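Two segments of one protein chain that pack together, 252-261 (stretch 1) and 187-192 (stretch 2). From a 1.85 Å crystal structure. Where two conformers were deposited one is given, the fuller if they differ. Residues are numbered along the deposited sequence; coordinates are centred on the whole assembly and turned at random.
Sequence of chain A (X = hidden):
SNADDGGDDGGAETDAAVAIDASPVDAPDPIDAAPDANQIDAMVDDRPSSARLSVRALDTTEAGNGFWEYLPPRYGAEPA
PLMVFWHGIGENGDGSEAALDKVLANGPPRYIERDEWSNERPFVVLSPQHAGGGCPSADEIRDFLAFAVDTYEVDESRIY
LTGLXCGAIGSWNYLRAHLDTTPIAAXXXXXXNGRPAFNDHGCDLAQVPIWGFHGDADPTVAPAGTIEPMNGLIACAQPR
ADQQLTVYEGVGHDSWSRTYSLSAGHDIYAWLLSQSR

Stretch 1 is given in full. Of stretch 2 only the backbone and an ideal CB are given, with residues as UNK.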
ATOM      1  N   GLY A 252       9.167  -8.290 -15.942  1.00 15.27           N
ATOM      2  CA  GLY A 252       8.070  -7.574 -16.590  1.00 15.54           C
ATOM      3  C   GLY A 252       7.161  -6.862 -15.604  1.00 14.75           C
ATOM      4  O   GLY A 252       7.635  -6.340 -14.584  1.00 14.91           O
ATOM      5  N   HIS A 253       5.853  -6.828 -15.908  1.00 14.11           N
ATOM      6  CA  HIS A 253       4.961  -5.978 -15.141  1.00 14.78           C
ATOM      7  C   HIS A 253       4.779  -6.508 -13.714  1.00 14.40           C
ATOM      8  O   HIS A 253       4.669  -5.710 -12.786  1.00 13.76           O
ATOM      9  CB  HIS A 253       3.587  -5.818 -15.837  1.00 16.58           C
ATOM     10  CG  HIS A 253       2.686  -4.808 -15.179  1.00 17.49           C
ATOM     11  ND1 HIS A 253       3.150  -3.606 -14.671  1.00 16.89           N
ATOM     12  CD2 HIS A 253       1.347  -4.814 -14.962  1.00 19.20           C
ATOM     13  CE1 HIS A 253       2.137  -2.928 -14.156  1.00 18.34           C
ATOM     14  NE2 HIS A 253       1.035  -3.641 -14.314  1.00 19.08           N
ATOM     15  N   ASP A 254       4.743  -7.831 -13.526  1.00 14.05           N
ATOM     16  CA  ASP A 254       4.598  -8.323 -12.146  1.00 14.12           C
ATOM     17  C   ASP A 254       5.909  -8.231 -11.362  1.00 13.80           C
ATOM     18  O   ASP A 254       6.695  -9.181 -11.276  1.00 13.09           O
ATOM     19  CB  ASP A 254       4.089  -9.769 -12.090  1.00 16.31           C
ATOM     20  CG  ASP A 254       3.959 -10.275 -10.637  1.00 16.18           C
ATOM     21  OD1 ASP A 254       4.285  -9.533  -9.665  1.00 13.31           O
ATOM     22  OD2 ASP A 254       3.539 -11.421 -10.453  1.00 16.93           O
ATOM     23  N   SER A 255       6.104  -7.078 -10.755  1.00 11.89           N
ATOM     24  CA  SER A 255       7.208  -6.870  -9.853  1.00 12.09           C
ATOM     25  C   SER A 255       6.678  -6.895  -8.414  1.00 11.29           C
ATOM     26  O   SER A 255       7.446  -6.664  -7.483  1.00 12.04           O
ATOM     27  CB  SER A 255       7.893  -5.532 -10.160  1.00 12.50           C
ATOM     28  OG  SER A 255       6.923  -4.505 -10.393  1.00 12.70           O
ATOM     29  N   TRP A 256       5.365  -7.125  -8.225  1.00 10.44           N
ATOM     30  CA  TRP A 256       4.803  -7.131  -6.871  1.00 10.72           C
ATOM     31  C   TRP A 256       4.865  -8.484  -6.138  1.00 11.09           C
ATOM     32  O   TRP A 256       5.031  -8.513  -4.907  1.00 11.91           O
ATOM     33  CB  TRP A 256       3.322  -6.656  -6.888  1.00 12.01           C
ATOM     34  CG  TRP A 256       2.462  -7.386  -7.924  1.00 13.93           C
ATOM     35  CD1 TRP A 256       1.836  -8.599  -7.786  1.00 14.00           C
ATOM     36  CD2 TRP A 256       2.164  -6.922  -9.240  1.00 13.25           C
ATOM     37  NE1 TRP A 256       1.138  -8.917  -8.955  1.00 14.88           N
ATOM     38  CE2 TRP A 256       1.333  -7.899  -9.859  1.00 15.03           C
ATOM     39  CE3 TRP A 256       2.523  -5.768  -9.965  1.00 13.12           C
ATOM     40  CZ2 TRP A 256       0.868  -7.762 -11.167  1.00 14.98           C
ATOM     41  CZ3 TRP A 256       2.039  -5.627 -11.269  1.00 14.56           C
ATOM     42  CH2 TRP A 256       1.217  -6.616 -11.848  1.00 14.87           C
ATOM     43  N   SER A 257       4.706  -9.592  -6.865  0.64 10.69           N
ATOM     44  CA  SER A 257       4.671 -10.890  -6.187  0.64 11.32           C
ATOM     45  C   SER A 257       5.967 -11.101  -5.394  0.64 11.32           C
ATOM     46  O   SER A 257       5.927 -11.393  -4.190  0.64 11.89           O
ATOM     47  CB  SER A 257       4.455 -12.034  -7.178  0.64 11.82           C
ATOM     48  OG  SER A 257       3.202 -11.884  -7.848  0.64 13.32           O
ATOM     49  N   ARG A 258       7.108 -10.887  -6.040  1.00 10.88           N
ATOM     50  CA  ARG A 258       8.398 -11.136  -5.383  1.00 11.33           C
ATOM     51  C   ARG A 258       8.681 -10.098  -4.315  1.00 11.47           C
ATOM     52  O   ARG A 258       9.511 -10.317  -3.430  1.00 11.57           O
ATOM     53  CB  ARG A 258       9.550 -11.148  -6.393  1.00 10.89           C
ATOM     54  CG  ARG A 258       9.894  -9.799  -6.980  1.00 10.46           C
ATOM     55  CD  ARG A 258      10.890 -10.021  -8.144  1.00 13.01           C
ATOM     56  NE  ARG A 258      10.213 -10.717  -9.241  1.00 14.03           N
ATOM     57  CZ  ARG A 258      10.833 -11.445 -10.169  1.00 16.82           C
ATOM     58  NH1 ARG A 258      12.160 -11.590 -10.136  1.00 18.04           N
ATOM     59  NH2 ARG A 258      10.123 -12.034 -11.126  1.00 18.19           N
ATOM     60  N   THR A 259       7.956  -8.984  -4.369  1.00 10.48           N
ATOM     61  CA  THR A 259       8.122  -7.933  -3.365  1.00 10.07           C
ATOM     62  C   THR A 259       7.302  -8.252  -2.115  1.00 10.69           C
ATOM     63  O   THR A 259       7.856  -8.353  -1.015  1.00 11.67           O
ATOM     64  CB  THR A 259       7.704  -6.563  -3.941  1.00 11.00           C
ATOM     65  OG1 THR A 259       8.514  -6.257  -5.089  1.00 11.89           O
ATOM     66  CG2 THR A 259       7.889  -5.439  -2.881  1.00 11.30           C
ATOM     67  N   TYR A 260       5.991  -8.433  -2.273  1.00 10.48           N
ATOM     68  CA  TYR A 260       5.143  -8.654  -1.089  1.00 10.33           C
ATOM     69  C   TYR A 260       5.379 -10.025  -0.441  1.00 11.11           C
ATOM     70  O   TYR A 260       5.167 -10.192   0.776  1.00 13.32           O
ATOM     71  CB  TYR A 260       3.667  -8.520  -1.442  1.00 11.60           C
ATOM     72  CG  TYR A 260       3.187  -7.118  -1.709  1.00 10.48           C
ATOM     73  CD1 TYR A 260       3.173  -6.139  -0.685  1.00 11.01           C
ATOM     74  CD2 TYR A 260       2.691  -6.774  -2.974  1.00  9.78           C
ATOM     75  CE1 TYR A 260       2.706  -4.861  -0.939  1.00 11.09           C
ATOM     76  CE2 TYR A 260       2.209  -5.501  -3.229  1.00 10.91           C
ATOM     77  CZ  TYR A 260       2.231  -4.560  -2.210  1.00 11.98           C
ATOM     78  OH  TYR A 260       1.746  -3.303  -2.477  1.00 12.27           O
ATOM     79  N   SER A 261       5.805 -11.022  -1.219  1.00 10.89           N
ATOM     80  CA  SER A 261       6.034 -12.358  -0.657  1.00 11.71           C
ATOM     81  C   SER A 261       7.389 -12.495   0.023  1.00 11.18           C
ATOM     82  O   SER A 261       7.651 -13.537   0.629  1.00 11.48           O
ATOM     83  CB  SER A 261       5.968 -13.465  -1.744  1.00 12.17           C
ATOM     84  OG  SER A 261       7.100 -13.356  -2.632  1.00 11.76           O
ATOM     85  N   UNK A 187       5.462   4.921   2.271  1.00 16.76           N
ATOM     86  CA  UNK A 187       4.786   4.207   1.188  1.00 15.11           C
ATOM     87  C   UNK A 187       5.708   3.217   0.495  1.00 15.27           C
ATOM     88  O   UNK A 187       6.906   3.459   0.338  1.00 16.33           O
ATOM     89  CB  UNK A 187       4.235   5.201   0.164  1.00 15.11           C
ATOM     90  N   UNK A 188       5.118   2.114   0.028  1.00 13.31           N
ATOM     91  CA  UNK A 188       5.816   1.140  -0.795  1.00 13.40           C
ATOM     92  C   UNK A 188       5.008   1.048  -2.075  1.00 12.75           C
ATOM     93  O   UNK A 188       3.869   0.604  -2.059  1.00 12.91           O
ATOM     94  CB  UNK A 188       5.961  -0.217  -0.103  1.00 13.40           C
ATOM     95  N   UNK A 189       5.584   1.515  -3.174  1.00 12.21           N
ATOM     96  CA  UNK A 189       4.813   1.728  -4.401  1.00 12.64           C
ATOM     97  C   UNK A 189       5.438   0.911  -5.508  1.00 12.45           C
ATOM     98  O   UNK A 189       6.593   1.149  -5.885  1.00 12.80           O
ATOM     99  CB  UNK A 189       4.760   3.209  -4.782  1.00 12.64           C
ATOM    100  N   UNK A 190       4.686  -0.047  -6.034  1.00 10.36           N
ATOM    101  CA  UNK A 190       5.259  -1.009  -6.977  1.00  9.73           C
ATOM    102  C   UNK A 190       4.647  -0.859  -8.369  1.00  9.86           C
ATOM    103  O   UNK A 190       3.415  -0.946  -8.504  1.00 10.40           O
ATOM    104  CB  UNK A 190       5.053  -2.437  -6.467  1.00  9.73           C
ATOM    105  N   UNK A 191       5.503  -0.679  -9.380  1.00  9.86           N
ATOM    106  CA  UNK A 191       5.100  -0.681 -10.809  1.00 11.86           C
ATOM    107  C   UNK A 191       4.087   0.430 -11.105  1.00 12.55           C
ATOM    108  O   UNK A 191       3.125   0.225 -11.877  1.00 12.52           O
ATOM    109  CB  UNK A 191       4.502  -2.036 -11.193  1.00 11.86           C
ATOM    110  N   UNK A 192       4.322   1.585 -10.484  1.00 12.47           N
ATOM    111  CA  UNK A 192       3.468   2.752 -10.665  1.00 12.51           C
ATOM    112  C   UNK A 192       4.189   3.839 -11.436  1.00 12.30           C
ATOM    113  O   UNK A 192       5.227   3.603 -12.092  1.00 12.20           O
ATOM    114  CB  UNK A 192       3.000   3.290  -9.311  1.00 12.51           C
TER

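Position 187 lies in a strand and its CB has nothing of stretch 1 within 5.5 Å. This contact places no demand on it, and almost any strand-compatible residue would do. The deposited residue is Ala 187, which takes no part.

Position 188 also has extended backbone angles, but its CA-to-CB bond points toward stretch 1. The ideal CB still finds nothing within 5.5 Å, so a side chain must reach across a gap. Beyond it lie the methyl of Thr 259 and the ring of Tyr 260, which favour an apolar residue, beta-branched or longer. Val 188 is deposited, chi1 in t; its CG1 stops 4.7 Å from Thr 259 CG2, a loose approach that nonetheless covers some surface.

At 189 the strand alternation turns CB away, and stretch 1 sets no rule. Leu 189 is found there, directed to the other side of the strand.

Position 190 points toward stretch 1 again, and here the surroundings are close: the ideal CB is 4.6 Å from Trp 256 CB, 4.8 Å from Ser 255 OG and 5.3 Å from Tyr 260 OH. The lining is largely carbon, with the Thr 259 methyl further out, and stretch 1 also makes bonds among its own groups: Asp 254 OD1 caps Ser 257 N at 2.8 Å, and Thr 259 OG1 donates to Ser 255 O at 2.7 Å. Such a pocket suits a medium-sized aliphatic residue; Val, Leu, Ile or Met could each be considered, and the extended backbone is friendly to beta-branching. The answer is Ile 190, which has the largest covered area of the contact. With chi1 in m and chi2 in t, it sends CD1 over one face of the Tyr 260 ring, 3.4 Å from CE2, and to 3.7 Å from Thr 259 CG2. Its other branch sets CG2 3.9 Å from Trp 256 CB and 3.4 Å from Ser 255 OG.

Position 191 breaks the extended pattern: phi/psi of 61/39 is left-handed, a region where Gly, Asn or Asp is commonly expected. Yet CB points toward stretch 1 and is already close, 3.5 Å from Ser 255 OG and 3.9 Å from His 253 CE1. A small residue, Gly, Ala or perhaps Ser, reads best. It is Ala 191, whose methyl CB also lies at the edge of the Trp 256 ring, 4.4 Å from CZ3.

At 192 CB would point away, with nothing of stretch 1 within 5.5 Å. Gly 192 is deposited.

Stretch 2, residues 187-192: AVLIAG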
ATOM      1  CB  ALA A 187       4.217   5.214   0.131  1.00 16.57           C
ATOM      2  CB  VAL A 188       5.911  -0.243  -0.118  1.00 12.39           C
ATOM      3  CG1 VAL A 188       6.389  -1.301  -1.119  1.00 12.82           C
ATOM      4  CG2 VAL A 188       6.885  -0.197   1.095  1.00 11.31           C
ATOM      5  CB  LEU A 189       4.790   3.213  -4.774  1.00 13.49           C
ATOM      6  CG  LEU A 189       4.217   4.083  -3.651  1.00 14.41           C
ATOM      7  CD1 LEU A 189       4.223   5.574  -4.057  1.00 16.25           C
ATOM      8  CD2 LEU A 189       2.811   3.603  -3.304  1.00 14.55           C
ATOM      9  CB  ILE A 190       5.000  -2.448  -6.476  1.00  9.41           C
ATOM     10  CG1 ILE A 190       5.626  -2.645  -5.082  1.00 10.64           C
ATOM     11  CG2 ILE A 190       5.557  -3.516  -7.470  1.00 10.76           C
ATOM     12  CD1 ILE A 190       4.921  -3.776  -4.303  1.00 11.47           C
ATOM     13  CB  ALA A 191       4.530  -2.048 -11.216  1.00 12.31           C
TER
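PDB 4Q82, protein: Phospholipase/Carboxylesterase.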